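Local atomic coordinates of methylaspartate ammonia-lyase (Citrobacter amalonaticus, PDB entry 1KKO), a protein that catalyses the reversible, magnesium-dependent anti elimination of ammonia from L-threo-3-methylaspartate to give mesaconate, a step in glutamate degradation. Residues V46-E51 and D81-A86; V64-C69 and L138-A143. All coordinates share one frame; numbering follows the deposited sequence.

Contact 1 (V46-E51 and D81-A86)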
loop_
_atom_site.group_PDB
_atom_site.type_symbol
_atom_site.label_atom_id
_atom_site.label_comp_id
_atom_site.label_asym_id
_atom_site.label_seq_id
_atom_site.Cartn_x
_atom_site.Cartn_y
_atom_site.Cartn_z
ATOM N N VAL A 46 0.205 -0.002 24.189
ATOM C CA VAL A 46 0.770 -1.243 23.681
ATOM C C VAL A 46 0.877 -1.190 22.149
ATOM O O VAL A 46 1.838 -1.711 21.571
ATOM C CB VAL A 46 -0.024 -2.480 24.158
ATOM C CG1 VAL A 46 0.497 -3.732 23.505
ATOM C CG2 VAL A 46 0.103 -2.620 25.679
ATOM N N ARG A 47 -0.104 -0.563 21.511
ATOM C CA ARG A 47 -0.103 -0.387 20.073
ATOM C C ARG A 47 -0.313 1.090 19.768
ATOM O O ARG A 47 -1.231 1.710 20.303
ATOM C CB ARG A 47 -1.195 -1.246 19.436
ATOM C CG ARG A 47 -1.517 -0.941 18.011
ATOM C CD ARG A 47 -2.346 -2.010 17.370
ATOM N NE ARG A 47 -1.527 -3.157 17.027
ATOM C CZ ARG A 47 -1.993 -4.316 16.615
ATOM N NH1 ARG A 47 -1.150 -5.268 16.259
ATOM N NH2 ARG A 47 -3.303 -4.545 16.585
ATOM N N GLN A 48 0.548 1.632 18.909
ATOM C CA GLN A 48 0.525 3.033 18.513
ATOM C C GLN A 48 0.590 3.134 16.996
ATOM O O GLN A 48 1.211 2.308 16.331
ATOM C CB GLN A 48 1.711 3.794 19.147
ATOM C CG GLN A 48 1.592 3.908 20.654
ATOM C CD GLN A 48 2.743 4.623 21.302
ATOM O OE1 GLN A 48 3.266 4.145 22.305
ATOM N NE2 GLN A 48 3.157 5.751 20.734
ATOM N N ALA A 49 -0.061 4.139 16.446
ATOM C CA ALA A 49 0.002 4.383 15.010
ATOM C C ALA A 49 1.444 4.455 14.536
ATOM O O ALA A 49 2.276 5.121 15.137
ATOM C CB ALA A 49 -0.681 5.677 14.677
ATOM N N GLY A 50 1.752 3.778 13.439
ATOM C CA GLY A 50 3.080 3.873 12.871
ATOM C C GLY A 50 3.285 5.236 12.233
ATOM O O GLY A 50 2.410 5.747 11.532
ATOM N N GLU A 51 4.468 5.801 12.447
ATOM C CA GLU A 51 4.804 7.120 11.924
ATOM C C GLU A 51 6.075 7.095 11.126
ATOM O O GLU A 51 6.916 6.206 11.290
ATOM C CB GLU A 51 4.943 8.149 13.042
ATOM C CG GLU A 51 3.655 8.340 13.822
ATOM C CD GLU A 51 3.691 9.488 14.803
ATOM O OE1 GLU A 51 4.496 10.425 14.630
ATOM O OE2 GLU A 51 2.867 9.464 15.738
ATOM N N ASP A 81 16.577 0.166 17.889
ATOM C CA ASP A 81 16.357 1.509 18.365
ATOM C C ASP A 81 14.885 1.653 18.757
ATOM O O ASP A 81 14.051 0.847 18.369
ATOM C CB ASP A 81 16.731 2.498 17.279
ATOM C CG ASP A 81 18.223 2.714 17.165
ATOM O OD1 ASP A 81 19.027 1.977 17.783
ATOM O OD2 ASP A 81 18.685 3.614 16.446
ATOM N N PRO A 82 14.576 2.687 19.527
ATOM C CA PRO A 82 13.216 2.897 20.043
ATOM C C PRO A 82 12.160 3.217 18.987
ATOM O O PRO A 82 12.513 3.516 17.861
ATOM C CB PRO A 82 13.387 4.116 20.963
ATOM C CG PRO A 82 14.816 4.264 21.184
ATOM C CD PRO A 82 15.522 3.713 20.001
ATOM N N LEU A 83 10.870 3.178 19.335
ATOM C CA LEU A 83 9.856 3.574 18.358
ATOM C C LEU A 83 10.135 5.017 17.951
ATOM O O LEU A 83 10.737 5.798 18.696
ATOM C CB LEU A 83 8.423 3.379 18.855
ATOM C CG LEU A 83 7.839 4.401 19.841
ATOM C CD1 LEU A 83 6.446 3.941 20.226
ATOM C CD2 LEU A 83 8.693 4.593 21.075
ATOM N N PHE A 84 9.658 5.344 16.768
ATOM C CA PHE A 84 10.018 6.558 16.068
ATOM C C PHE A 84 8.801 7.423 15.824
ATOM O O PHE A 84 7.975 7.112 14.962
ATOM C CB PHE A 84 10.665 6.140 14.740
ATOM C CG PHE A 84 11.135 7.277 13.903
ATOM C CD1 PHE A 84 12.312 7.941 14.213
ATOM C CD2 PHE A 84 10.424 7.672 12.788
ATOM C CE1 PHE A 84 12.749 8.992 13.427
ATOM C CE2 PHE A 84 10.865 8.723 12.013
ATOM C CZ PHE A 84 12.023 9.379 12.335
ATOM N N LEU A 85 8.705 8.520 16.575
ATOM C CA LEU A 85 7.569 9.438 16.478
ATOM C C LEU A 85 7.970 10.793 15.898
ATOM O O LEU A 85 8.961 11.389 16.317
ATOM C CB LEU A 85 6.926 9.617 17.845
ATOM C CG LEU A 85 6.398 8.338 18.511
ATOM C CD1 LEU A 85 5.600 8.713 19.751
ATOM C CD2 LEU A 85 5.547 7.505 17.573
ATOM N N ALA A 86 7.200 11.270 14.922
ATOM C CA ALA A 86 7.536 12.514 14.225
ATOM C C ALA A 86 7.613 13.746 15.126
ATOM O O ALA A 86 8.448 14.634 14.905
ATOM C CB ALA A 86 6.563 12.764 13.098
#
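Glu51 reaches from strand 47-59 to the start of helix 86-101, where its OE1 accepts the N-H of Ala86 at 2.8 Å (N-H...O angle 155°). Its CG lies anti to the carbonyl carbon (chi1 -62°) and the chain is extended beyond it, bringing the carboxylate to the first residue of the helix, just past the N-cap Leu85. The N-H arrives on the anti side of OE1, 34° out of the carboxylate plane. Ala86 CB also lies 3.5 Å from Glu51 OE1. The Leu85 side chain slants across that of Glu51, its CD2 3.8 Å from Glu51 OE2. Nearer the start of the strand, Gln48 crosses Leu83 at about a right angle, with NE2 3.8 Å from Leu83 CD1 and 4.0 Å from Leu85 CD1; its OE1 is held by the backbone N-H groups of Thr44 and Ser45, which helps to set the rotation of the amide. Phe84 brings a ring edge near Glu51 O, and its own carbonyl oxygen, buried against Glu51 CB, has no polar partner. The negative Glu51 beside the first turn of helix 86-101 probably interacts favourably with the helix dipole, and its bond joins the antiparallel sheet to the first long helix of the enolase-type N-terminal domain.

Contact 2 (V64-C69 and L138-A143); sequences VAVGDC and LLDATA
Asp140 extends from helix 128-146 to the edge of strand 64-69, where OD2 takes the N-H of Val66 through its anti lone pair, at 2.9 Å and nearly straight (163°). With CG anti to the backbone N (chi1 -158°), the carboxylate is carried out to the strand and lies alongside the Val66 side chain. The tight part is just next to this bond. Ala65 CB presses on the helix backbone, 3.4 Å from Ala141 N, and meets Ala141 CB at 3.7 Å, while Ala65 CA sits 3.4 Å from Asp140 OD2. These small residues let strand and helix run nearly antiparallel (159°); the axes of the two short segments come within 6.4 Å. The other side is looser: Val64 and Val66, both partly exposed, point their CB atoms away from the helix, and of the Val66 side chain it is CG2 that reaches Asp140 OD2, at 3.7 Å. Val66 turns to Ile366 and Arg369 of helix 365-378, and Val64 packs on Leu408 of the second subunit. The N-H used belongs to the strand's outer edge, since Ala65 and Gly67 pair with strand 47-59 on the inner one. Asp140 OD1 forms a salt bridge with Lys150, so both oxygens of the buried carboxylate have partners; a cation on one oxygen and an N-H on the other would be expected to stabilise its ionised form.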
loop_
_atom_site.group_PDB
_atom_site.type_symbol
_atom_site.label_atom_id
_atom_site.label_comp_id
_atom_site.label_asym_id
_atom_site.label_seq_id
_atom_site.Cartn_x
_atom_site.Cartn_y
_atom_site.Cartn_z
ATOM N N VAL A 64 13.370 16.665 -7.123
ATOM C CA VAL A 64 13.086 16.465 -5.723
ATOM C C VAL A 64 13.338 15.021 -5.371
ATOM O O VAL A 64 12.602 14.132 -5.784
ATOM C CB VAL A 64 11.633 16.823 -5.370
ATOM C CG1 VAL A 64 11.409 16.662 -3.877
ATOM C CG2 VAL A 64 11.328 18.237 -5.810
ATOM N N ALA A 65 14.387 14.792 -4.589
ATOM C CA ALA A 65 14.741 13.450 -4.122
ATOM C C ALA A 65 13.967 13.142 -2.854
ATOM O O ALA A 65 13.761 14.025 -2.034
ATOM C CB ALA A 65 16.227 13.372 -3.874
ATOM N N VAL A 66 13.567 11.885 -2.697
ATOM C CA VAL A 66 12.749 11.493 -1.566
ATOM C C VAL A 66 13.246 10.254 -0.835
ATOM O O VAL A 66 13.867 9.351 -1.414
ATOM C CB VAL A 66 11.267 11.261 -1.996
ATOM C CG1 VAL A 66 10.695 12.506 -2.629
ATOM C CG2 VAL A 66 11.131 10.086 -2.961
ATOM N N GLY A 67 12.965 10.238 0.457
ATOM C CA GLY A 67 13.262 9.101 1.302
ATOM C C GLY A 67 12.390 9.190 2.531
ATOM O O GLY A 67 11.948 10.270 2.906
ATOM N N ASP A 68 12.153 8.061 3.195
ATOM C CA ASP A 68 11.340 8.051 4.404
ATOM C C ASP A 68 12.054 7.439 5.591
ATOM O O ASP A 68 12.538 6.307 5.534
ATOM C CB ASP A 68 10.053 7.256 4.183
ATOM C CG ASP A 68 8.971 8.038 3.488
ATOM O OD1 ASP A 68 9.006 9.276 3.515
ATOM O OD2 ASP A 68 8.041 7.466 2.908
ATOM N N CYS A 69 12.083 8.206 6.665
ATOM C CA CYS A 69 12.541 7.718 7.945
ATOM C C CYS A 69 11.432 6.838 8.500
ATOM O O CYS A 69 10.311 7.317 8.684
ATOM C CB CYS A 69 12.794 8.876 8.899
ATOM S SG CYS A 69 13.984 10.098 8.297
ATOM N N LEU A 138 19.347 10.556 -0.119
ATOM C CA LEU A 138 20.655 10.871 -0.686
ATOM C C LEU A 138 20.966 10.005 -1.898
ATOM O O LEU A 138 21.594 10.483 -2.845
ATOM C CB LEU A 138 21.750 10.747 0.373
ATOM C CG LEU A 138 21.667 11.859 1.416
ATOM C CD1 LEU A 138 22.411 11.446 2.660
ATOM C CD2 LEU A 138 22.197 13.179 0.863
ATOM N N LEU A 139 20.528 8.748 -1.885
ATOM C CA LEU A 139 20.694 7.873 -3.029
ATOM C C LEU A 139 19.840 8.378 -4.178
ATOM O O LEU A 139 20.283 8.472 -5.317
ATOM C CB LEU A 139 20.312 6.439 -2.682
ATOM C CG LEU A 139 20.431 5.448 -3.847
ATOM C CD1 LEU A 139 21.843 5.364 -4.424
ATOM C CD2 LEU A 139 19.966 4.062 -3.417
ATOM N N ASP A 140 18.594 8.724 -3.862
ATOM C CA ASP A 140 17.699 9.260 -4.867
ATOM C C ASP A 140 18.262 10.577 -5.416
ATOM O O ASP A 140 18.119 10.847 -6.615
ATOM C CB ASP A 140 16.307 9.472 -4.255
ATOM C CG ASP A 140 15.197 9.518 -5.276
ATOM O OD1 ASP A 140 15.233 8.747 -6.273
ATOM O OD2 ASP A 140 14.222 10.274 -5.070
ATOM N N ALA A 141 18.884 11.388 -4.557
ATOM C CA ALA A 141 19.485 12.656 -5.000
ATOM C C ALA A 141 20.621 12.432 -6.004
ATOM O O ALA A 141 20.670 13.069 -7.043
ATOM C CB ALA A 141 19.966 13.454 -3.833
ATOM N N THR A 142 21.512 11.500 -5.699
ATOM C CA THR A 142 22.611 11.198 -6.604
ATOM C C THR A 142 22.069 10.713 -7.936
ATOM O O THR A 142 22.550 11.106 -9.008
ATOM C CB THR A 142 23.531 10.171 -5.950
ATOM O OG1 THR A 142 24.107 10.750 -4.776
ATOM C CG2 THR A 142 24.707 9.806 -6.863
ATOM N N ALA A 143 21.029 9.889 -7.887
ATOM C CA ALA A 143 20.374 9.419 -9.093
ATOM C C ALA A 143 19.801 10.572 -9.931
ATOM O O ALA A 143 20.116 10.725 -11.114
ATOM C CB ALA A 143 19.276 8.436 -8.736
#

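Overall arrangement
Contacts 1 and 2 secure neighbouring strands of the same three-stranded antiparallel sheet, 47-59 in the middle and 64-69 at the edge, to different helices of the N-terminal domain. Their centres lie 23 Å apart, yet they meet where Phe84 CZ packs 3.6 Å from Cys69 CB. Contact 1 is only partly buried and joins a strand to a loop and a helix start; contact 2 is buried, along the body of a helix. Each relies on one acid accepting a backbone N-H, but the donor is a helix start in the first and a strand edge in the second. A residue of one strand segment in each also packs against the second subunit: Ala49 of 46-51 and Val64 of 64-69.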